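PDB 6BVD: light Chain from Clostridium botulinum, which acts as the zinc-dependent protease domain of botulinum neurotoxin type HA, probably cleaving the neuronal SNARE protein VAMP. Local coordinates for residues I21-R25 against F139-L143; E244-T248 against I277-I282; F218-L224 against K361-R365. All coordinates share one frame; numbering follows the deposited sequence.

Interaction 1 (I21-R25 against F139-L143); sequences IIYIR and FNVKL
Arg25 comes to lie against Asn140 because its CG stands anti to the backbone N (chi1 -171°) and its otherwise extended chain bends at chi3 (70°), while Asn140 carries its CG beside its own backbone N. The two side chains leave their strands alongside each other, pointing the same way, and their flat ends stack with planes 9° apart. Asn140 ND2 sits over the centre of the guanidinium, 3.3 Å from Arg25 NH2; both nitrogens are donors, so this is packing of planar groups and not a hydrogen bond. Two of the guanidinium nitrogens have other partners: NH1 gives to Asn33 OD1, and a water in the guanidinium plane accepts from Arg25 NE at 2.8 Å. That water also accepts from Asn140 N at 3.0 Å, bridging the arginine side chain to the opposite backbone.

The strands pair in antiparallel fashion, though they are strongly twisted against each other. Arg25 N reaches Asn140 O at 2.8 Å in a nearly straight bond. In the hydrogen-bonded pair of Tyr23 and Lys142, Lys142 N gives to Tyr23 O at 2.9 Å, whereas the return bond from Tyr23 N to Lys142 O is weak at 3.5 Å. Ile24 and Val141 form the adjoining non-hydrogen-bonded pair. On their face of the sheet Ile22 CD1 slants against Val141 CB at 3.6 Å, and Ile24 CG2 meets both Val141 CG1 (3.9 Å) and CE1 of the Phe139 ring.

Ile22 and Ile24 bond through their backbones to Ala38 and Phe36, so strand 21-24 lies between strands 138-142 and 36-40 of the large mixed sheet, with strand 148-152 beyond at its margin. Ile22 touches Trp46 and Ile24 touches Ile48, both of strand 45-48.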
loop_
_atom_site.group_PDB
_atom_site.type_symbol
_atom_site.label_atom_id
_atom_site.label_comp_id
_atom_site.label_asym_id
_atom_site.label_seq_id
_atom_site.Cartn_x
_atom_site.Cartn_y
_atom_site.Cartn_z
ATOM N N ILE A 21 -12.760 0.980 17.613
ATOM C CA ILE A 21 -12.081 0.487 18.799
ATOM C C ILE A 21 -12.989 0.540 20.009
ATOM O O ILE A 21 -13.308 1.650 20.480
ATOM C CB ILE A 21 -10.844 1.293 19.132
ATOM C CG1 ILE A 21 -9.864 1.325 17.947
ATOM C CG2 ILE A 21 -10.144 0.701 20.323
ATOM C CD1 ILE A 21 -8.662 2.129 18.267
ATOM N N ILE A 22 -13.364 -0.643 20.492
ATOM C CA ILE A 22 -14.245 -0.800 21.669
ATOM C C ILE A 22 -13.756 -1.971 22.504
ATOM O O ILE A 22 -12.890 -2.721 22.078
ATOM C CB ILE A 22 -15.718 -1.062 21.300
ATOM C CG1 ILE A 22 -15.820 -2.372 20.528
ATOM C CG2 ILE A 22 -16.322 0.057 20.485
ATOM C CD1 ILE A 22 -17.169 -2.597 19.963
ATOM N N TYR A 23 -14.264 -2.097 23.731
ATOM C CA TYR A 23 -14.013 -3.316 24.507
ATOM C C TYR A 23 -15.063 -4.367 24.228
ATOM O O TYR A 23 -16.265 -4.064 24.214
ATOM C CB TYR A 23 -13.947 -3.005 26.007
ATOM C CG TYR A 23 -12.554 -2.561 26.413
ATOM C CD1 TYR A 23 -11.664 -3.441 27.030
ATOM C CD2 TYR A 23 -12.119 -1.271 26.149
ATOM C CE1 TYR A 23 -10.383 -3.038 27.380
ATOM C CE2 TYR A 23 -10.850 -0.858 26.493
ATOM C CZ TYR A 23 -9.992 -1.736 27.114
ATOM O OH TYR A 23 -8.738 -1.300 27.447
ATOM N N ILE A 24 -14.664 -5.615 23.987
ATOM C CA ILE A 24 -15.720 -6.572 23.738
ATOM C C ILE A 24 -15.622 -7.763 24.683
ATOM O O ILE A 24 -14.545 -8.150 25.117
ATOM C CB ILE A 24 -15.736 -7.073 22.281
ATOM C CG1 ILE A 24 -14.648 -8.092 22.036
ATOM C CG2 ILE A 24 -15.607 -5.935 21.320
ATOM C CD1 ILE A 24 -14.562 -8.491 20.557
ATOM N N ARG A 25 -16.773 -8.325 25.003
ATOM C CA ARG A 25 -16.861 -9.536 25.845
ATOM C C ARG A 25 -17.028 -10.704 24.902
ATOM O O ARG A 25 -18.126 -10.915 24.401
ATOM C CB ARG A 25 -18.048 -9.457 26.815
ATOM C CG ARG A 25 -18.045 -10.590 27.868
ATOM C CD ARG A 25 -19.289 -10.499 28.808
ATOM N NE ARG A 25 -20.530 -10.841 28.097
ATOM C CZ ARG A 25 -21.711 -10.968 28.689
ATOM N NH1 ARG A 25 -21.790 -10.806 29.991
ATOM N NH2 ARG A 25 -22.794 -11.276 27.988
ATOM N N PHE A 139 -22.663 -10.237 20.898
ATOM C CA PHE A 139 -21.854 -10.162 22.120
ATOM C C PHE A 139 -21.974 -8.795 22.784
ATOM O O PHE A 139 -22.297 -7.797 22.117
ATOM C CB PHE A 139 -20.374 -10.464 21.834
ATOM C CG PHE A 139 -19.832 -9.762 20.602
ATOM C CD1 PHE A 139 -19.376 -8.451 20.668
ATOM C CD2 PHE A 139 -19.773 -10.433 19.376
ATOM C CE1 PHE A 139 -18.874 -7.781 19.542
ATOM C CE2 PHE A 139 -19.275 -9.779 18.225
ATOM C CZ PHE A 139 -18.833 -8.435 18.311
ATOM N N ASN A 140 -21.702 -8.749 24.088
ATOM C CA ASN A 140 -21.604 -7.454 24.779
ATOM C C ASN A 140 -20.374 -6.637 24.399
ATOM O O ASN A 140 -19.265 -7.166 24.292
ATOM C CB ASN A 140 -21.609 -7.640 26.306
ATOM C CG ASN A 140 -22.991 -7.918 26.852
ATOM O OD1 ASN A 140 -23.934 -8.062 26.082
ATOM N ND2 ASN A 140 -23.127 -7.960 28.177
ATOM N N VAL A 141 -20.562 -5.327 24.225
ATOM C CA VAL A 141 -19.425 -4.423 24.080
ATOM C C VAL A 141 -19.564 -3.247 25.057
ATOM O O VAL A 141 -20.677 -2.825 25.393
ATOM C CB VAL A 141 -19.246 -3.864 22.638
ATOM C CG1 VAL A 141 -19.356 -4.977 21.596
ATOM C CG2 VAL A 141 -20.209 -2.749 22.331
ATOM N N LYS A 142 -18.435 -2.766 25.549
ATOM C CA LYS A 142 -18.435 -1.667 26.506
ATOM C C LYS A 142 -17.935 -0.385 25.826
ATOM O O LYS A 142 -16.823 -0.337 25.269
ATOM C CB LYS A 142 -17.600 -2.045 27.733
ATOM C CG LYS A 142 -17.584 -1.000 28.848
ATOM C CD LYS A 142 -16.613 -1.398 29.947
ATOM C CE LYS A 142 -17.127 -2.606 30.738
ATOM N NZ LYS A 142 -16.096 -3.090 31.721
ATOM N N LEU A 143 -18.795 0.626 25.777
ATOM C CA LEU A 143 -18.474 1.870 25.100
ATOM C C LEU A 143 -17.563 2.821 25.915
ATOM O O LEU A 143 -17.227 2.563 27.079
ATOM C CB LEU A 143 -19.773 2.575 24.690
ATOM C CG LEU A 143 -20.699 1.756 23.776
ATOM C CD1 LEU A 143 -22.026 2.468 23.559
ATOM C CD2 LEU A 143 -20.062 1.387 22.412
HETATM O O HOH W 1 -20.446 -11.186 25.312
#

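Interaction 2 (E244-T248 against I277-I282); sequences EYKIT and IVPQSI
Tyr245 faces Ile282, and Ile247 faces Val278, across CA separations of 7.2 Å and 7.5 Å; no hydrogen bond joins the segments, and the contact is made by side chains of one segment against side chains and backbone of the other. Ile247 spans the distance with both of its branches. Its CG1 lies between the backbone N and the carbonyl carbon (chi1 57°), and the extended second torsion carries CD1 across to the bend that precedes helix 280-301.

There CD1 of Ile247 rests on one side against Ile277 O at 3.6 Å, Val278 CA at 3.7 Å and Pro279 CD at 3.8 Å, the last where the methyl meets the CD corner of the proline ring. The CG2 methyls of Ile277 and Val278 lie at the flanks. The second branch has a different task. Ile247 CG2 meets Ile282 CD1 at 3.8 Å as the two isoleucines slide past each other in opposite directions. Ile282 uses its other branch for the aromatic residue, its CG2 approaching Tyr245 CD1 obliquely at 4.1 Å; the Tyr245 ring continues along the same helix to Gln285, Leu286 and Lys289.

Strand 246-247 pairs with strand 262-263 in a small antiparallel ribbon, and Ile247 also touches Ser264 and Phe267 of helix 264-270. The contact therefore packs this ribbon against the start of a helix with Pro279 at its N-cap, beside the helix that supplies Glu266, the zinc ligand that follows the two histidines, consistent with a gluzincin-type metalloprotease.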
loop_
_atom_site.group_PDB
_atom_site.type_symbol
_atom_site.label_atom_id
_atom_site.label_comp_id
_atom_site.label_asym_id
_atom_site.label_seq_id
_atom_site.Cartn_x
_atom_site.Cartn_y
_atom_site.Cartn_z
ATOM N N GLU A 244 -15.886 -33.826 10.104
ATOM C CA GLU A 244 -15.757 -35.279 9.880
ATOM C C GLU A 244 -15.558 -35.554 8.395
ATOM O O GLU A 244 -14.880 -34.777 7.742
ATOM C CB GLU A 244 -16.962 -36.016 10.436
ATOM C CG GLU A 244 -17.253 -35.622 11.897
ATOM C CD GLU A 244 -16.018 -35.791 12.793
ATOM O OE1 GLU A 244 -15.398 -36.865 12.732
ATOM O OE2 GLU A 244 -15.664 -34.858 13.557
ATOM N N TYR A 245 -16.128 -36.627 7.844
ATOM C CA TYR A 245 -15.848 -36.938 6.411
ATOM C C TYR A 245 -14.327 -37.034 6.194
ATOM O O TYR A 245 -13.777 -36.485 5.225
ATOM C CB TYR A 245 -16.470 -35.847 5.483
ATOM C CG TYR A 245 -17.945 -35.672 5.732
ATOM C CD1 TYR A 245 -18.867 -36.476 5.099
ATOM C CD2 TYR A 245 -18.417 -34.720 6.647
ATOM C CE1 TYR A 245 -20.215 -36.348 5.343
ATOM C CE2 TYR A 245 -19.764 -34.583 6.888
ATOM C CZ TYR A 245 -20.653 -35.395 6.235
ATOM O OH TYR A 245 -21.998 -35.278 6.473
ATOM N N LYS A 246 -13.642 -37.733 7.096
ATOM C CA LYS A 246 -12.175 -37.778 7.076
ATOM C C LYS A 246 -11.665 -38.844 6.096
ATOM O O LYS A 246 -12.266 -39.921 5.987
ATOM C CB LYS A 246 -11.638 -38.048 8.470
ATOM C CG LYS A 246 -11.943 -36.943 9.493
ATOM C CD LYS A 246 -11.328 -37.278 10.852
ATOM C CE LYS A 246 -11.574 -36.123 11.843
ATOM N NZ LYS A 246 -10.879 -36.309 13.137
ATOM N N ILE A 247 -10.593 -38.531 5.357
ATOM C CA ILE A 247 -10.102 -39.457 4.337
ATOM C C ILE A 247 -8.588 -39.487 4.296
ATOM O O ILE A 247 -7.913 -38.594 4.831
ATOM C CB ILE A 247 -10.632 -39.081 2.891
ATOM C CG1 ILE A 247 -10.234 -37.644 2.527
ATOM C CG2 ILE A 247 -12.155 -39.225 2.824
ATOM C CD1 ILE A 247 -10.759 -37.191 1.145
ATOM N N THR A 248 -8.063 -40.525 3.645
ATOM C CA THR A 248 -6.662 -40.613 3.272
ATOM C C THR A 248 -6.595 -40.661 1.725
ATOM O O THR A 248 -7.588 -40.914 1.061
ATOM C CB THR A 248 -5.972 -41.870 3.882
ATOM O OG1 THR A 248 -6.796 -42.997 3.617
ATOM C CG2 THR A 248 -5.809 -41.720 5.408
ATOM N N ILE A 277 -9.149 -35.814 -4.696
ATOM C CA ILE A 277 -8.889 -36.708 -3.576
ATOM C C ILE A 277 -10.194 -37.041 -2.818
ATOM O O ILE A 277 -10.388 -38.161 -2.316
ATOM C CB ILE A 277 -7.841 -36.089 -2.640
ATOM C CG1 ILE A 277 -6.516 -35.962 -3.400
ATOM C CG2 ILE A 277 -7.660 -36.926 -1.389
ATOM C CD1 ILE A 277 -5.419 -35.218 -2.661
ATOM N N VAL A 278 -11.108 -36.085 -2.752
ATOM C CA VAL A 278 -12.374 -36.343 -2.070
ATOM C C VAL A 278 -13.250 -37.195 -2.956
ATOM O O VAL A 278 -13.559 -36.787 -4.078
ATOM C CB VAL A 278 -13.132 -35.023 -1.719
ATOM C CG1 VAL A 278 -14.407 -35.312 -0.877
ATOM C CG2 VAL A 278 -12.212 -34.103 -0.978
ATOM N N PRO A 279 -13.648 -38.392 -2.459
ATOM C CA PRO A 279 -14.513 -39.313 -3.204
ATOM C C PRO A 279 -15.814 -38.691 -3.652
ATOM O O PRO A 279 -16.451 -37.917 -2.896
ATOM C CB PRO A 279 -14.788 -40.433 -2.192
ATOM C CG PRO A 279 -13.606 -40.411 -1.272
ATOM C CD PRO A 279 -13.192 -38.967 -1.182
ATOM N N GLN A 280 -16.252 -39.095 -4.839
ATOM C CA GLN A 280 -17.508 -38.615 -5.414
ATOM C C GLN A 280 -18.729 -38.760 -4.490
ATOM O O GLN A 280 -19.612 -37.878 -4.480
ATOM C CB GLN A 280 -17.802 -39.373 -6.704
ATOM C CG GLN A 280 -18.669 -38.598 -7.633
ATOM C CD GLN A 280 -18.011 -37.265 -7.966
ATOM O OE1 GLN A 280 -18.548 -36.195 -7.659
ATOM N NE2 GLN A 280 -16.816 -37.330 -8.559
ATOM N N SER A 281 -18.806 -39.883 -3.761
ATOM C CA SER A 281 -19.933 -40.132 -2.866
ATOM C C SER A 281 -19.963 -39.153 -1.698
ATOM O O SER A 281 -21.047 -38.768 -1.233
ATOM C CB SER A 281 -19.920 -41.578 -2.345
ATOM O OG SER A 281 -18.627 -41.951 -1.925
ATOM N N ILE A 282 -18.790 -38.795 -1.187
ATOM C CA ILE A 282 -18.696 -37.766 -0.137
ATOM C C ILE A 282 -19.030 -36.389 -0.718
ATOM O O ILE A 282 -19.741 -35.593 -0.102
ATOM C CB ILE A 282 -17.307 -37.719 0.522
ATOM C CG1 ILE A 282 -17.134 -38.918 1.442
ATOM C CG2 ILE A 282 -17.091 -36.419 1.349
ATOM C CD1 ILE A 282 -15.838 -38.889 2.179
#

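Interaction 3 (F218-L224 against K361-R365); sequences FIKDPAL and KIKTR
The turn from strand 215-219 into helix 222-237, the helix that carries the HExxH zinc-binding histidines His228 and His232, packs here on the chain that leaves helix 353-360 through a Schellman motif at Lys361. Asp221 is the N-cap of helix 222-237: its OD1 accepts from Ala223 N at 2.8 Å. With CG anti to the backbone N (chi1 -174°), the carboxylate is also carried over to Ile362, whose side chain crosses it at about a right angle and sets CD1 3.4 Å from Asp221 OD2. The other branch of Ile362, CG2, leans on Asp221 CB and on Leu224 CD2, the latter at 3.9 Å. In the first turn of the helix, that same Leu224 methyl meets Thr364 OG1 at 3.6 Å, while the hydroxyl finds its polar partner in Glu353.

At the strand end Lys363 lays its aliphatic chain over a face of the Phe218 ring. CD is 3.7 Å from the ring centroid and 12° off the normal, a CH-pi contact. A bend at chi4 leaves Lys363 NZ 5.2 Å from that centroid, at most a weak cation-pi attraction. No direct hydrogen bond links the segments, but a water accepts from Asp221 N and donates to Lys363 O at 2.9 Å.

The chemistry is one of division of labour. Methyl and methylene groups pack against one another, a ring face and a carboxylate, and the charged groups find their partners outside the two segments: Lys363 NZ in Asp207, the buried Asp221 OD2 in Arg99. Asp221 OD1, already gripped by the helix N-H, is bonded to Tyr387 OH as well. Such surroundings would probably favour an ionised carboxylate and hold it in its capping position.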
loop_
_atom_site.group_PDB
_atom_site.type_symbol
_atom_site.label_atom_id
_atom_site.label_comp_id
_atom_site.label_asym_id
_atom_site.label_seq_id
_atom_site.Cartn_x
_atom_site.Cartn_y
_atom_site.Cartn_z
ATOM N N PHE A 218 10.556 -22.856 -0.455
ATOM C CA PHE A 218 9.883 -21.579 -0.653
ATOM C C PHE A 218 9.071 -21.211 0.591
ATOM O O PHE A 218 8.313 -22.025 1.091
ATOM C CB PHE A 218 8.981 -21.640 -1.889
ATOM C CG PHE A 218 9.740 -21.756 -3.193
ATOM C CD1 PHE A 218 10.172 -23.002 -3.635
ATOM C CD2 PHE A 218 10.014 -20.638 -3.974
ATOM C CE1 PHE A 218 10.887 -23.141 -4.847
ATOM C CE2 PHE A 218 10.703 -20.760 -5.197
ATOM C CZ PHE A 218 11.154 -22.024 -5.626
ATOM N N ILE A 219 9.259 -20.002 1.112
ATOM C CA ILE A 219 8.501 -19.592 2.288
ATOM C C ILE A 219 7.075 -19.192 1.839
ATOM O O ILE A 219 6.854 -18.688 0.727
ATOM C CB ILE A 219 9.211 -18.435 3.056
ATOM C CG1 ILE A 219 8.611 -18.240 4.465
ATOM C CG2 ILE A 219 9.199 -17.146 2.258
ATOM C CD1 ILE A 219 8.944 -19.372 5.432
ATOM N N LYS A 220 6.104 -19.448 2.700
ATOM C CA LYS A 220 4.718 -19.173 2.392
ATOM C C LYS A 220 4.419 -17.692 2.646
ATOM O O LYS A 220 4.948 -17.115 3.591
ATOM C CB LYS A 220 3.794 -20.088 3.236
ATOM C CG LYS A 220 3.950 -21.583 2.831
ATOM C CD LYS A 220 3.388 -22.520 3.894
ATOM C CE LYS A 220 3.676 -23.956 3.432
ATOM N NZ LYS A 220 3.451 -24.947 4.502
ATOM N N ASP A 221 3.598 -17.099 1.782
ATOM C CA ASP A 221 3.150 -15.699 1.918
ATOM C C ASP A 221 2.052 -15.643 3.002
ATOM O O ASP A 221 1.034 -16.262 2.840
ATOM C CB ASP A 221 2.632 -15.184 0.580
ATOM C CG ASP A 221 2.274 -13.690 0.602
ATOM O OD1 ASP A 221 1.659 -13.251 1.604
ATOM O OD2 ASP A 221 2.604 -12.972 -0.369
ATOM N N PRO A 222 2.280 -14.909 4.105
ATOM C CA PRO A 222 1.251 -14.835 5.168
ATOM C C PRO A 222 -0.120 -14.378 4.688
ATOM O O PRO A 222 -1.095 -14.786 5.310
ATOM C CB PRO A 222 1.841 -13.812 6.158
ATOM C CG PRO A 222 3.305 -13.965 6.018
ATOM C CD PRO A 222 3.519 -14.212 4.499
ATOM N N ALA A 223 -0.218 -13.597 3.604
ATOM C CA ALA A 223 -1.536 -13.178 3.126
ATOM C C ALA A 223 -2.346 -14.377 2.577
ATOM O O ALA A 223 -3.577 -14.453 2.732
ATOM C CB ALA A 223 -1.409 -12.072 2.062
ATOM N N LEU A 224 -1.651 -15.329 1.961
ATOM C CA LEU A 224 -2.296 -16.517 1.439
ATOM C C LEU A 224 -2.674 -17.432 2.611
ATOM O O LEU A 224 -3.759 -18.036 2.592
ATOM C CB LEU A 224 -1.375 -17.265 0.418
ATOM C CG LEU A 224 -2.076 -18.448 -0.248
ATOM C CD1 LEU A 224 -3.322 -17.942 -1.021
ATOM C CD2 LEU A 224 -1.134 -19.245 -1.196
ATOM N N LYS A 361 -0.344 -14.426 -7.898
ATOM C CA LYS A 361 1.035 -14.741 -8.262
ATOM C C LYS A 361 1.891 -14.985 -7.044
ATOM O O LYS A 361 3.021 -14.475 -6.921
ATOM C CB LYS A 361 1.623 -13.620 -9.146
ATOM C CG LYS A 361 0.856 -13.458 -10.427
ATOM C CD LYS A 361 1.481 -12.345 -11.275
ATOM C CE LYS A 361 1.017 -12.425 -12.712
ATOM N NZ LYS A 361 -0.394 -11.975 -12.836
ATOM N N ILE A 362 1.318 -15.782 -6.126
ATOM C CA ILE A 362 1.995 -16.331 -4.993
ATOM C C ILE A 362 2.257 -17.831 -5.249
ATOM O O ILE A 362 1.398 -18.531 -5.751
ATOM C CB ILE A 362 1.135 -16.160 -3.691
ATOM C CG1 ILE A 362 1.049 -14.667 -3.293
ATOM C CG2 ILE A 362 1.724 -16.978 -2.565
ATOM C CD1 ILE A 362 0.022 -14.423 -2.068
ATOM N N LYS A 363 3.461 -18.296 -4.977
ATOM C CA LYS A 363 3.745 -19.732 -5.106
ATOM C C LYS A 363 3.219 -20.437 -3.878
ATOM O O LYS A 363 3.390 -19.941 -2.770
ATOM C CB LYS A 363 5.246 -20.006 -5.264
ATOM C CG LYS A 363 5.539 -21.453 -5.757
ATOM C CD LYS A 363 7.051 -21.741 -5.831
ATOM C CE LYS A 363 7.373 -23.082 -6.523
ATOM N NZ LYS A 363 6.883 -23.180 -7.960
ATOM N N THR A 364 2.595 -21.599 -4.069
ATOM C CA THR A 364 2.156 -22.389 -2.940
ATOM C C THR A 364 2.511 -23.850 -3.139
ATOM O O THR A 364 3.018 -24.285 -4.218
ATOM C CB THR A 364 0.637 -22.193 -2.689
ATOM O OG1 THR A 364 0.318 -22.558 -1.349
ATOM C CG2 THR A 364 -0.196 -22.970 -3.657
ATOM N N ARG A 365 2.292 -24.587 -2.066
ATOM C CA ARG A 365 2.581 -26.003 -1.967
ATOM C C ARG A 365 1.811 -26.818 -2.992
ATOM O O ARG A 365 0.755 -26.420 -3.480
ATOM C CB ARG A 365 2.238 -26.489 -0.539
ATOM C CG ARG A 365 0.808 -26.207 -0.211
ATOM C CD ARG A 365 0.403 -26.589 1.236
ATOM N NE ARG A 365 -0.874 -25.976 1.608
ATOM C CZ ARG A 365 -1.534 -26.228 2.750
ATOM N NH1 ARG A 365 -1.043 -27.102 3.628
ATOM N NH2 ARG A 365 -2.694 -25.612 3.023
HETATM O O HOH W 2 2.510 -19.261 -0.143
#

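In the fold
The three contacts are separate, none touching another, but two of them lie near the zinc site without reaching the metal. In interaction 3 the Leu224 side chain is about 11 Å from the zinc, and in interaction 2 the Val278 side chain is about 12 Å from it. Helix 222-237, which starts in interaction 3, provides His228 and His232, and Glu266 completes the protein ligands. The Asp221 side chain is about 13 Å from the bound calcium. The nearest atoms of interactions 2 and 3 are about 11 Å apart. Interaction 1, by contrast, lies across the chain's centre from both, its own centre 41 Å from that of interaction 2 and 35 Å from that of interaction 3.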